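Local coordinates for protein AvrL567-D (Melampsora lini, PDB 2QVT) that is a flax rust avirulence protein, of unknown biochemical function, that probably triggers flax disease resistance when recognised by a matching plant resistance protein, at residues 99-103 with 114-118. Coordinates in Å, arbitrary orientation, origin at the centre of the assembly. Residues are numbered along the deposited sequence.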
loop_
_atom_site.group_PDB
_atom_site.type_symbol
_atom_site.label_atom_id
_atom_site.label_comp_id
_atom_site.label_asym_id
_atom_site.label_seq_id
_atom_site.Cartn_x
_atom_site.Cartn_y
_atom_site.Cartn_z
ATOM N N THR A 99 -3.716 -7.949 -4.061
ATOM C CA THR A 99 -3.907 -7.429 -2.717
ATOM C C THR A 99 -2.646 -7.556 -1.826
ATOM O O THR A 99 -1.845 -8.477 -2.026
ATOM C CB THR A 99 -5.223 -7.983 -2.104
ATOM O OG1 THR A 99 -5.480 -7.321 -0.873
ATOM C CG2 THR A 99 -5.182 -9.461 -1.901
ATOM N N LEU A 100 -2.422 -6.570 -0.932
ATOM C CA LEU A 100 -1.386 -6.669 0.132
ATOM C C LEU A 100 -1.930 -7.254 1.466
ATOM O O LEU A 100 -1.158 -7.570 2.411
ATOM C CB LEU A 100 -0.593 -5.326 0.349
ATOM C CG LEU A 100 0.271 -4.820 -0.868
ATOM C CD1 LEU A 100 0.782 -3.381 -0.758
ATOM C CD2 LEU A 100 1.456 -5.744 -1.242
ATOM N N GLY A 101 -3.240 -7.429 1.543
ATOM C CA GLY A 101 -3.844 -7.730 2.834
ATOM C C GLY A 101 -4.825 -6.622 3.177
ATOM O O GLY A 101 -5.222 -5.843 2.303
ATOM N N THR A 102 -5.251 -6.570 4.435
ATOM C CA THR A 102 -6.312 -5.650 4.799
ATOM C C THR A 102 -5.781 -4.717 5.841
ATOM O O THR A 102 -4.855 -5.051 6.561
ATOM C CB THR A 102 -7.626 -6.350 5.320
ATOM O OG1 THR A 102 -7.290 -7.204 6.409
ATOM C CG2 THR A 102 -8.351 -7.172 4.200
ATOM N N VAL A 103 -6.361 -3.520 5.881
ATOM C CA VAL A 103 -6.086 -2.604 6.938
ATOM C C VAL A 103 -7.440 -2.282 7.585
ATOM O O VAL A 103 -8.490 -2.523 6.986
ATOM C CB VAL A 103 -5.306 -1.363 6.415
ATOM C CG1 VAL A 103 -3.887 -1.787 5.964
ATOM C CG2 VAL A 103 -6.057 -0.691 5.296
ATOM N N ALA A 114 -0.102 -4.577 6.588
ATOM C CA ALA A 114 -1.343 -5.171 6.129
ATOM C C ALA A 114 -1.501 -6.605 6.715
ATOM O O ALA A 114 -0.533 -7.383 6.820
ATOM C CB ALA A 114 -1.412 -5.187 4.613
ATOM N N HIS A 115 -2.733 -6.916 7.107
ATOM C CA HIS A 115 -3.114 -8.234 7.605
ATOM C C HIS A 115 -3.387 -9.181 6.419
ATOM O O HIS A 115 -4.264 -8.930 5.584
ATOM C CB HIS A 115 -4.310 -8.089 8.580
ATOM C CG HIS A 115 -4.670 -9.350 9.287
ATOM N ND1 HIS A 115 -5.849 -9.497 9.991
ATOM C CD2 HIS A 115 -4.030 -10.545 9.367
ATOM C CE1 HIS A 115 -5.909 -10.723 10.485
ATOM N NE2 HIS A 115 -4.821 -11.378 10.116
ATOM N N ARG A 116 -2.589 -10.235 6.314
ATOM C CA ARG A 116 -2.671 -11.134 5.169
ATOM C C ARG A 116 -3.611 -12.304 5.487
ATOM O O ARG A 116 -3.534 -12.861 6.583
ATOM C CB ARG A 116 -1.271 -11.643 4.769
ATOM C CG ARG A 116 -0.256 -10.524 4.444
ATOM C CD ARG A 116 1.092 -11.088 3.955
ATOM N NE ARG A 116 1.608 -12.137 4.840
ATOM C CZ ARG A 116 2.403 -13.150 4.476
ATOM N NH1 ARG A 116 2.819 -13.292 3.216
ATOM N NH2 ARG A 116 2.784 -14.040 5.390
ATOM N N HIS A 117 -4.480 -12.667 4.536
ATOM C CA HIS A 117 -5.518 -13.702 4.741
ATOM C C HIS A 117 -5.272 -14.946 3.892
ATOM O O HIS A 117 -5.863 -16.015 4.137
ATOM C CB HIS A 117 -6.919 -13.146 4.439
ATOM C CG HIS A 117 -7.233 -11.896 5.202
ATOM N ND1 HIS A 117 -7.915 -11.910 6.400
ATOM C CD2 HIS A 117 -6.908 -10.601 4.965
ATOM C CE1 HIS A 117 -8.015 -10.672 6.857
ATOM N NE2 HIS A 117 -7.414 -9.859 6.005
ATOM N N SER A 118 -4.387 -14.795 2.900
ATOM C CA SER A 118 -3.991 -15.887 2.013
ATOM C C SER A 118 -2.475 -16.008 1.983
ATOM O O SER A 118 -1.773 -15.010 2.150
ATOM C CB SER A 118 -4.535 -15.622 0.616
ATOM O OG SER A 118 -3.915 -16.445 -0.351
#
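Thr102 and His115 are joined by a pair of backbone hydrogen bonds, Thr102 N to His115 O at 2.8 Å and His115 N to Thr102 O at 2.9 Å. That makes them a hydrogen-bonded antiparallel pair, but a single bridge: the two backbones run 106° apart and soon diverge. Thr102 is held a third time by its side chain, whose OG1 lies 2.7 Å from His117 NE2, near the plane of the imidazole, in a hydrogen bond that either partner could donate. Next to the bridge, Gly101 CA sits 3.0 Å from His115 O; a CB there would clash with that carbonyl, and the glycine's backbone angles (119/-166) are themselves unsuited to a side chain. Ala114 supplies the apolar part, its CB 4.3 Å from Leu100 CB and 4.4 Å from Val103 CG1. The CA-to-CB bond of Arg116 is directed away from the strand, and its NH1 hydrogen-bonds to Thr121 O. The loop crosses strand 98-104, pairing with it at this one bridge on the edge of the four-stranded antiparallel sheet; Leu100, Gly101 and Val103 hydrogen-bond to strand 81-86. Val103 and Ala114 both pack on Phe69 of strand 67-71, in the three-stranded sheet, consistent with a beta-sandwich.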